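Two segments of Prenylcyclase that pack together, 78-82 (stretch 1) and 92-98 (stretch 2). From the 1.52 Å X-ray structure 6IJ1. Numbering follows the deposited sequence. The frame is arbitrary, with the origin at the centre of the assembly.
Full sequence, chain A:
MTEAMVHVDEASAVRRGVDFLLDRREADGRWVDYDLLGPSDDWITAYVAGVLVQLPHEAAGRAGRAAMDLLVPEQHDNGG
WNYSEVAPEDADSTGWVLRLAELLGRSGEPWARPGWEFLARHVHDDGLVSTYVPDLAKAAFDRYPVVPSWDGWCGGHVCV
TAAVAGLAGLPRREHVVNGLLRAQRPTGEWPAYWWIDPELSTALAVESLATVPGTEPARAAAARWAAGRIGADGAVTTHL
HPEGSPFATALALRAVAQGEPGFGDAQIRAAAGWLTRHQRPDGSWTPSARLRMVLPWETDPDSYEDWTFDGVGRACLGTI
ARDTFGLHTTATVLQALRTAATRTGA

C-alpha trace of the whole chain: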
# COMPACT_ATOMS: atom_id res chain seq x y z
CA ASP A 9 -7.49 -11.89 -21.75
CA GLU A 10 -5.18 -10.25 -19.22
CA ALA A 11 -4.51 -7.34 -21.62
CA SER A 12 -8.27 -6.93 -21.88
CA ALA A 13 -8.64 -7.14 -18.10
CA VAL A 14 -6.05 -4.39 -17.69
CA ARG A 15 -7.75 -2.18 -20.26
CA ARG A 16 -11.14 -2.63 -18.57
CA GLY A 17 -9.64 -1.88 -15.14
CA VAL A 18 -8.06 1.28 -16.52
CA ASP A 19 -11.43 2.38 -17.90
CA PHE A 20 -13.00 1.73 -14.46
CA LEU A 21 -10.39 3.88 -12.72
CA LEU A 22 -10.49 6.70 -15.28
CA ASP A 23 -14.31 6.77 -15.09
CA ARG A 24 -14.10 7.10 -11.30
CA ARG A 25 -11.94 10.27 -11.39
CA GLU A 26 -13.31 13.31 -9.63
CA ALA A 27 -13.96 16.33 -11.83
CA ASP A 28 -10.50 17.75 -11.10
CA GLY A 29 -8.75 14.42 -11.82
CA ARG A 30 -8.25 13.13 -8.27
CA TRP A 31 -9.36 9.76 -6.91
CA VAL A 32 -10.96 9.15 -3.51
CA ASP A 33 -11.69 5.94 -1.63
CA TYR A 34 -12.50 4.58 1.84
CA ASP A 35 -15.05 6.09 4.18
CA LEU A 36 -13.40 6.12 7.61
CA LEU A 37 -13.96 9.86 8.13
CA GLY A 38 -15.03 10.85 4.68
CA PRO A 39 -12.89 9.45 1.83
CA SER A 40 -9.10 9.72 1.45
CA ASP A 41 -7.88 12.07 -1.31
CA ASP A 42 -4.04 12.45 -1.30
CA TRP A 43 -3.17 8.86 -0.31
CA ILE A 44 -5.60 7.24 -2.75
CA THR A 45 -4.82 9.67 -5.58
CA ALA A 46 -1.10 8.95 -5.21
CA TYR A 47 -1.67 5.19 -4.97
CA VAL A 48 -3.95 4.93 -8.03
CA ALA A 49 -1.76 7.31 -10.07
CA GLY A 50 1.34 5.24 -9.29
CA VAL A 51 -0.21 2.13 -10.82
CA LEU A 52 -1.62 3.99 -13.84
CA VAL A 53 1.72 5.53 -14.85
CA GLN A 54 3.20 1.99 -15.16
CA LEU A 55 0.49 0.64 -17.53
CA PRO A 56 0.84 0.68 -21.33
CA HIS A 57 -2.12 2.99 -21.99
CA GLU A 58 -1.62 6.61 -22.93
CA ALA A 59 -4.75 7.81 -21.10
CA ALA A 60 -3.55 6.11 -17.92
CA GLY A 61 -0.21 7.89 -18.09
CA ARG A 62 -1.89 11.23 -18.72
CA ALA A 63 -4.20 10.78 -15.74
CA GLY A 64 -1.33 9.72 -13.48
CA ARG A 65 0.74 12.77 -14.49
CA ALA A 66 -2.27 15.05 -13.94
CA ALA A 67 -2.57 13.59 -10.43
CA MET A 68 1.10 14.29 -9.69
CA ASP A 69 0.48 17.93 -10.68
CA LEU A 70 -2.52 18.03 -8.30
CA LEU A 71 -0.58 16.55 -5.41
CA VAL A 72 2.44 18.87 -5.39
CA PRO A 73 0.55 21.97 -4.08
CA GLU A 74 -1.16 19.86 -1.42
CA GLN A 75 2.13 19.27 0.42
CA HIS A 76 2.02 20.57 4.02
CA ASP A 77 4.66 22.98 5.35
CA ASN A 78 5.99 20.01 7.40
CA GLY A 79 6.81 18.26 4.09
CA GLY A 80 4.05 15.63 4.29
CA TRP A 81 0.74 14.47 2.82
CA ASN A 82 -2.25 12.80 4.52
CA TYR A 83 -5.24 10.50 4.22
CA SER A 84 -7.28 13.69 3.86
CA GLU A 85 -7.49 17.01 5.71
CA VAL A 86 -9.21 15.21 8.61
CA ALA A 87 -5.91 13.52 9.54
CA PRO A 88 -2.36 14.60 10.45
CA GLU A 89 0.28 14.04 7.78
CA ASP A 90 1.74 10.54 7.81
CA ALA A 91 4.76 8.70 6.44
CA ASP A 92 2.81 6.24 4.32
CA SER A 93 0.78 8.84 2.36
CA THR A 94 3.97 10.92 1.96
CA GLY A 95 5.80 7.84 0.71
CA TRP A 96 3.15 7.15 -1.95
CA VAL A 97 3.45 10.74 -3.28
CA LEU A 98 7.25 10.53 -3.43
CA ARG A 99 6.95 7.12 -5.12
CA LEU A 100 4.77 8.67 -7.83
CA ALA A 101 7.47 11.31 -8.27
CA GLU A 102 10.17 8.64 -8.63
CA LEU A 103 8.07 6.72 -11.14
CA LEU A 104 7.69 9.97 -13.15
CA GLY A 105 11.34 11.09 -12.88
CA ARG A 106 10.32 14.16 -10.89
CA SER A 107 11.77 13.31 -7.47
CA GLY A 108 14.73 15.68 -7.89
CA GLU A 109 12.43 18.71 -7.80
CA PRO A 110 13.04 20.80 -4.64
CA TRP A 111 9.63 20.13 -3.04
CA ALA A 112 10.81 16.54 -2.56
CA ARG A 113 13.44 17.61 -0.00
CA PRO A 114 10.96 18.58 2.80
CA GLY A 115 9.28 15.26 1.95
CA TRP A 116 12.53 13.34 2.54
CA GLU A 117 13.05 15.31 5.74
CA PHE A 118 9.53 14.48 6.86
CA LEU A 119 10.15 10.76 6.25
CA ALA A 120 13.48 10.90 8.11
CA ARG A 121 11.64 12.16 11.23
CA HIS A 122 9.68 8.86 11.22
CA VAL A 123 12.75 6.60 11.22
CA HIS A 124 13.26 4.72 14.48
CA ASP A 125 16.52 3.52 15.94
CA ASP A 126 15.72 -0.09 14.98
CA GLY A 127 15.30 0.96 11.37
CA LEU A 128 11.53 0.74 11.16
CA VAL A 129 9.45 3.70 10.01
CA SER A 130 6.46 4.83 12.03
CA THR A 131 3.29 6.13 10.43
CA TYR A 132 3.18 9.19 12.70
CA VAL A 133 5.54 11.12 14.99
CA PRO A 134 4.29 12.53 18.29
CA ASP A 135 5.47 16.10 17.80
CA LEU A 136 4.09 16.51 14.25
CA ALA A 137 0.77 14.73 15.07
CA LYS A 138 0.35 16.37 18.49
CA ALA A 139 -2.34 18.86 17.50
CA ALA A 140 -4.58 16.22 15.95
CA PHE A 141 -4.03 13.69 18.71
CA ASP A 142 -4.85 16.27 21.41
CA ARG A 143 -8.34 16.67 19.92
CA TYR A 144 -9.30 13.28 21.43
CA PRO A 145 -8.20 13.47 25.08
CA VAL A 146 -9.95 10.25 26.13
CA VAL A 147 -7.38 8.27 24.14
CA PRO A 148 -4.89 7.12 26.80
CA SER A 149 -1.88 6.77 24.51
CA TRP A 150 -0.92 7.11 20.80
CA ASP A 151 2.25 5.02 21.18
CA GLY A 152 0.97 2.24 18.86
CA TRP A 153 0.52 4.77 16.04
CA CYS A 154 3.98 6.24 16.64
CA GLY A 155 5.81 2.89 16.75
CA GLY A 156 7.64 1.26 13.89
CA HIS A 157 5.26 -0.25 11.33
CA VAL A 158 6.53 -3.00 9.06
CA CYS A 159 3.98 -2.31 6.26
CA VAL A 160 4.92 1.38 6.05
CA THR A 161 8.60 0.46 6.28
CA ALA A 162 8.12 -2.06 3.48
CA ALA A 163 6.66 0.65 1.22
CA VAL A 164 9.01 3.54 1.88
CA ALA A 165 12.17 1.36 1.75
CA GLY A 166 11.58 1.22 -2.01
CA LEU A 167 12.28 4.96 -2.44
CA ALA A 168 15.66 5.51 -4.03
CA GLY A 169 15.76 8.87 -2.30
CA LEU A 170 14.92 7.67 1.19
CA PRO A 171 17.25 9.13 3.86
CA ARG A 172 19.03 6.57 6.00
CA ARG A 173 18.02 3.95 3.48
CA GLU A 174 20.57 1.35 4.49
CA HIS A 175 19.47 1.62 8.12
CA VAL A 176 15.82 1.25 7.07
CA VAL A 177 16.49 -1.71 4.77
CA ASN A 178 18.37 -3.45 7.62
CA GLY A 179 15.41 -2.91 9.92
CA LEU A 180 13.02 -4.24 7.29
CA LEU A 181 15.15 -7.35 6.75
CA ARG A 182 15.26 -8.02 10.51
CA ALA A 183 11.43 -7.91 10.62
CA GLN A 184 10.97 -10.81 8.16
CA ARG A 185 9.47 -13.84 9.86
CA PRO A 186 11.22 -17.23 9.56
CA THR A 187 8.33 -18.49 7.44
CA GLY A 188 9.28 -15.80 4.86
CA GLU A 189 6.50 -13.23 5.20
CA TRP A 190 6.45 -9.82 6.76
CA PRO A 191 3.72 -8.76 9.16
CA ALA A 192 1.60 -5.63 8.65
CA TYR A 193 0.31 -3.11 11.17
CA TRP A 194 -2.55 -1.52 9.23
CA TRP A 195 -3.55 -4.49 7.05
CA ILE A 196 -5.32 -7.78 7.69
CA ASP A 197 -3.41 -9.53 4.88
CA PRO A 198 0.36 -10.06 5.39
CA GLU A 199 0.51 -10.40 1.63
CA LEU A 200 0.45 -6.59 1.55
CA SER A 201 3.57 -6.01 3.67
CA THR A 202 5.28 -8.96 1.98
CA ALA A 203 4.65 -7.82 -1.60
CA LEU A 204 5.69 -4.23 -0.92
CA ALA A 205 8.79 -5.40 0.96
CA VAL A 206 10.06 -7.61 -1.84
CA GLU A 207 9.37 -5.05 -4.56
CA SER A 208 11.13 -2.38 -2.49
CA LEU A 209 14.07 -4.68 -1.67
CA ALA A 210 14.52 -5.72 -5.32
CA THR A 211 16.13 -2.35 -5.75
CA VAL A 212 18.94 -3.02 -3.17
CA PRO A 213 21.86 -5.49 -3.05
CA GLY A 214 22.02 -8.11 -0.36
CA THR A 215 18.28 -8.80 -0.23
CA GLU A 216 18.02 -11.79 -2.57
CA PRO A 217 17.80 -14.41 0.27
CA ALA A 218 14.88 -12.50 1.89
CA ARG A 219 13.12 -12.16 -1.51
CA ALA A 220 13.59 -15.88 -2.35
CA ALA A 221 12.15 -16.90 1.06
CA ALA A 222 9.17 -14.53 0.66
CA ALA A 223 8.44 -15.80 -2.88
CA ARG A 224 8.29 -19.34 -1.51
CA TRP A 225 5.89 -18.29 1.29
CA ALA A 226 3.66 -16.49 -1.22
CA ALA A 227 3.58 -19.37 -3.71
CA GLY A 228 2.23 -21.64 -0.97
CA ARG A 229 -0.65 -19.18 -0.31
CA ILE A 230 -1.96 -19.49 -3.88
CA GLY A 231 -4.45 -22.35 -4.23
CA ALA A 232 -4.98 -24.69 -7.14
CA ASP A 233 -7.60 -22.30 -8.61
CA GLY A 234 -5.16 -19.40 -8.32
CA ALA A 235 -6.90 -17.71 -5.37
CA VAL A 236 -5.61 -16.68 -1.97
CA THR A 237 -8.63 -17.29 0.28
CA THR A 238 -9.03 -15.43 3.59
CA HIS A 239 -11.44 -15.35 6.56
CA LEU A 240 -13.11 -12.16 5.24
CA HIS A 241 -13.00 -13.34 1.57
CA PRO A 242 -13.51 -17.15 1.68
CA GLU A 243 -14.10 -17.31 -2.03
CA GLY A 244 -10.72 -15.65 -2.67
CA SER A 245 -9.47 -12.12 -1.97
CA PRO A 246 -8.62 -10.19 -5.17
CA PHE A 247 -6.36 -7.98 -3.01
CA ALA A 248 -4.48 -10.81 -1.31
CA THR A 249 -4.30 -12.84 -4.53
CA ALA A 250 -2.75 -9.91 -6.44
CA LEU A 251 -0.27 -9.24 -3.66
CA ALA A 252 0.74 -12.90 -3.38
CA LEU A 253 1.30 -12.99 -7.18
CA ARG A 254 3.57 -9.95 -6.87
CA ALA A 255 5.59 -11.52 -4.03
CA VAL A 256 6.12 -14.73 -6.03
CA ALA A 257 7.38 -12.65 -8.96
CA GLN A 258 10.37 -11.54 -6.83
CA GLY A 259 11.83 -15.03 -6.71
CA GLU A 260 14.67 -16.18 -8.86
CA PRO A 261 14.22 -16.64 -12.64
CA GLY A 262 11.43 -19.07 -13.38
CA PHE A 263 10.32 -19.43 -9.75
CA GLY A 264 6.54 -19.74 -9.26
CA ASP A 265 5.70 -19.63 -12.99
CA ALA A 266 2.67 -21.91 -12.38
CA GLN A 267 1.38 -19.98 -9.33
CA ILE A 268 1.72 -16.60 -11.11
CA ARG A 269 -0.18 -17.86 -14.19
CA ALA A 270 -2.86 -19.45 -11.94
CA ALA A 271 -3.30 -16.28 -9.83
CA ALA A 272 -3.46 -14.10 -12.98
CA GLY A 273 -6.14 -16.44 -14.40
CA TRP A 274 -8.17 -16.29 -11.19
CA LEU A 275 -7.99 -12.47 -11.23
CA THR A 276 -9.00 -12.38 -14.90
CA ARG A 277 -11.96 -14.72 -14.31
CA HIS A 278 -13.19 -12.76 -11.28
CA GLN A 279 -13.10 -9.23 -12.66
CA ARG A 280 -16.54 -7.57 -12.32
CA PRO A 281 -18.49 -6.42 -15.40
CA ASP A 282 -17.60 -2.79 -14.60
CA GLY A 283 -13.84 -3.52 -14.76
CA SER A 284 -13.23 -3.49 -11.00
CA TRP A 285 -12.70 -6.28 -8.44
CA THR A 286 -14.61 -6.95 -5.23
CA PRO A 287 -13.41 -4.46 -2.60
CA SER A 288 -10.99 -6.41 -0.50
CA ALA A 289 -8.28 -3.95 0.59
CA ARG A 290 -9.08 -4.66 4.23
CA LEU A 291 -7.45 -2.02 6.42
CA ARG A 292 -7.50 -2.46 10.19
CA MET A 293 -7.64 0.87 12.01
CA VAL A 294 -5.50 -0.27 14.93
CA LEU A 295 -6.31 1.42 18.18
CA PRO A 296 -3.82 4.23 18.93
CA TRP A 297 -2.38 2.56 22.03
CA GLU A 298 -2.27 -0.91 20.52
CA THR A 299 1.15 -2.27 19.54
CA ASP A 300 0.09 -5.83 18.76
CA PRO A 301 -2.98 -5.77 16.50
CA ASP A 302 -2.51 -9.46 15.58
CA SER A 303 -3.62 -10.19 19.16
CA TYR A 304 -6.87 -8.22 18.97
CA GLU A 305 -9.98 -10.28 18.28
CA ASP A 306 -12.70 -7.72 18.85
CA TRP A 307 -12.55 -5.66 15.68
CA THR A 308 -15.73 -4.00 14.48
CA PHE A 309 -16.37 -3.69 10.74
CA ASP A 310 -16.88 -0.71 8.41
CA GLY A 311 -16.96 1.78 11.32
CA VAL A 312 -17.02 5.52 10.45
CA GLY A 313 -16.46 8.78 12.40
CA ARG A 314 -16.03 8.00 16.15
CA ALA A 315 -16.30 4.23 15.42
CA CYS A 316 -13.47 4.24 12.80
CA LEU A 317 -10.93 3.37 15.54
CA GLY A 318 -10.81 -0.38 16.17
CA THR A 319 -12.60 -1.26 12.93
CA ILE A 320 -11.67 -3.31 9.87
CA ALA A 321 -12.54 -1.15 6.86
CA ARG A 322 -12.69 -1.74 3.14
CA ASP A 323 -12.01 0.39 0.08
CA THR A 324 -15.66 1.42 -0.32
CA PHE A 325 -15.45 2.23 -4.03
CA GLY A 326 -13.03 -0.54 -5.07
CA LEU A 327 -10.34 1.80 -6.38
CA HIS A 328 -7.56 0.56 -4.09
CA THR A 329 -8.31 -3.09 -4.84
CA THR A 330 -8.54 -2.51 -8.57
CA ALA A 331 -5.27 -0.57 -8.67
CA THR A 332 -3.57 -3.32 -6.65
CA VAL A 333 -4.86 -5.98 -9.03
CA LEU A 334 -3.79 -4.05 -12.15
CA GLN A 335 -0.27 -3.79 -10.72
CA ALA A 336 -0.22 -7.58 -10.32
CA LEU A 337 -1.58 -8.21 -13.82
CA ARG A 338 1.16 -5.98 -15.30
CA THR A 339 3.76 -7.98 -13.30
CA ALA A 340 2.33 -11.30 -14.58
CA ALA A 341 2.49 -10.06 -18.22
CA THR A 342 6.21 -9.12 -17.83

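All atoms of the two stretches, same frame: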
# COMPACT_ATOMS: atom_id res chain seq x y z
N ASN A 78 5.13 20.99 6.74
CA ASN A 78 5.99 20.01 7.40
C ASN A 78 6.61 19.01 6.40
O ASN A 78 7.39 18.16 6.82
CB ASN A 78 5.26 19.25 8.54
CG ASN A 78 4.05 18.41 8.09
OD1 ASN A 78 3.93 18.01 6.93
ND2 ASN A 78 3.13 18.16 9.04
N GLY A 79 6.23 19.11 5.13
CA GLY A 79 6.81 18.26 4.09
C GLY A 79 5.93 17.09 3.70
O GLY A 79 6.22 16.43 2.71
N GLY A 80 4.82 16.85 4.41
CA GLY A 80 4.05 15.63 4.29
C GLY A 80 2.71 15.77 3.57
O GLY A 80 2.21 16.86 3.25
N TRP A 81 2.11 14.59 3.32
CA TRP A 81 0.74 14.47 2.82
C TRP A 81 -0.03 13.56 3.76
O TRP A 81 0.54 13.00 4.68
CB TRP A 81 0.74 13.89 1.43
CG TRP A 81 1.20 14.84 0.35
CD1 TRP A 81 0.40 15.53 -0.54
CD2 TRP A 81 2.57 15.09 -0.05
NE1 TRP A 81 1.23 16.25 -1.43
CE2 TRP A 81 2.53 15.97 -1.14
CE3 TRP A 81 3.81 14.64 0.43
CZ2 TRP A 81 3.70 16.41 -1.81
CZ3 TRP A 81 5.00 15.09 -0.23
CH2 TRP A 81 4.90 15.96 -1.31
N ASN A 82 -1.37 13.45 3.52
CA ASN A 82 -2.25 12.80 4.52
C ASN A 82 -3.30 11.92 3.86
O ASN A 82 -3.42 11.83 2.65
CB ASN A 82 -2.89 13.87 5.44
CG ASN A 82 -3.60 14.93 4.66
OD1 ASN A 82 -4.22 14.72 3.62
ND2 ASN A 82 -3.51 16.14 5.19
N ASP A 92 3.20 7.09 5.45
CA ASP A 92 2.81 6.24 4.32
C ASP A 92 2.26 7.08 3.16
O ASP A 92 2.70 6.93 2.02
CB ASP A 92 1.77 5.21 4.80
CG ASP A 92 1.63 4.04 3.83
OD1 ASP A 92 2.65 3.43 3.47
OD2 ASP A 92 0.49 3.79 3.36
N SER A 93 1.30 7.98 3.42
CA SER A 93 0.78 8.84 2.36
C SER A 93 1.91 9.64 1.68
O SER A 93 1.99 9.73 0.45
CB SER A 93 -0.27 9.84 2.93
OG SER A 93 -1.33 9.10 3.56
N THR A 94 2.83 10.19 2.50
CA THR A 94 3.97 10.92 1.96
C THR A 94 4.79 10.01 1.07
O THR A 94 5.20 10.41 -0.02
CB THR A 94 4.79 11.45 3.10
OG1 THR A 94 3.92 12.31 3.91
CG2 THR A 94 6.02 12.20 2.65
N GLY A 95 5.01 8.78 1.52
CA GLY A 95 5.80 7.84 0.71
C GLY A 95 5.13 7.53 -0.62
O GLY A 95 5.82 7.43 -1.65
N TRP A 96 3.80 7.39 -0.67
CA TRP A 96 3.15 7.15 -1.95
C TRP A 96 3.30 8.34 -2.92
O TRP A 96 3.41 8.12 -4.12
CB TRP A 96 1.64 6.79 -1.83
CG TRP A 96 1.45 5.48 -1.13
CD1 TRP A 96 1.00 5.28 0.16
CD2 TRP A 96 1.74 4.20 -1.66
NE1 TRP A 96 1.04 3.93 0.46
CE2 TRP A 96 1.52 3.25 -0.63
CE3 TRP A 96 2.22 3.77 -2.91
CZ2 TRP A 96 1.73 1.89 -0.81
CZ3 TRP A 96 2.44 2.40 -3.11
CH2 TRP A 96 2.20 1.48 -2.04
N VAL A 97 3.24 9.59 -2.40
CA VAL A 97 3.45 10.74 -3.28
C VAL A 97 4.87 10.74 -3.82
O VAL A 97 5.08 10.97 -5.02
CB VAL A 97 3.13 12.04 -2.52
CG1 VAL A 97 3.39 13.23 -3.49
CG2 VAL A 97 1.65 12.00 -2.07
N LEU A 98 5.85 10.54 -2.94
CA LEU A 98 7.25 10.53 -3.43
C LEU A 98 7.51 9.35 -4.37
O LEU A 98 8.26 9.48 -5.35
CB LEU A 98 8.23 10.49 -2.27
CG LEU A 98 8.17 11.78 -1.41
CD1 LEU A 98 8.78 11.61 -0.06
CD2 LEU A 98 8.97 12.88 -2.21

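Stretch 2 is one part of a longer helix. Stretch 1 has no regular helix or strand and lies against one side of that helix. The backbones come close at two points: the CA atoms of Trp81 and Thr94 are 4.9 Å apart, and those of Asn82 and Ser93 are 5.4 Å apart. Together the stretches bury 313 Å², and Trp81 contributes the largest share.

Asp92 does not touch stretch 1. It serves its own helix: Asp92 O accepts a backbone hydrogen bond from Trp96 N at 2.9 Å, and Asp92 OD2 accepts one from Trp96 NE1 at 3.0 Å.

Ser93 points toward stretch 1: Ser93 CB is 3.7 Å from Trp81 O, and Ser93 OG is 3.5 Å from Asn82 C. The side chain of Asn82 itself starts away from the helix.

Thr94 makes the one hydrogen bond between the stretches. Trp81 N donates to Thr94 OG1 at 3.0 Å, and the angle of 169° is nearly straight. Thr94 OG1 also lies 3.3 Å from Gly80 CA. A CB on Gly80 would sit equally close to this oxygen, a tight fit. Gly80 N is held within its own stretch by a hydrogen bond to Asn78 OD1 at 2.9 Å. The methyl of Thr94 sits at the edge of the Trp81 ring, with Thr94 CG2 4.0 Å from Trp81 CE3.

Gly95 makes no contact with stretch 1. Trp96 is also out of reach of stretch 1.

Val97, one helical turn after Ser93, points toward stretch 1 and places CG1 over one face of the Trp81 ring. Val97 CG1 is 3.6 Å from Trp81 CZ2. It lies almost directly above the six-membered ring, 13° off the normal, in a CH-pi contact. This pairing is apolar and complements the polar anchor at Thr94.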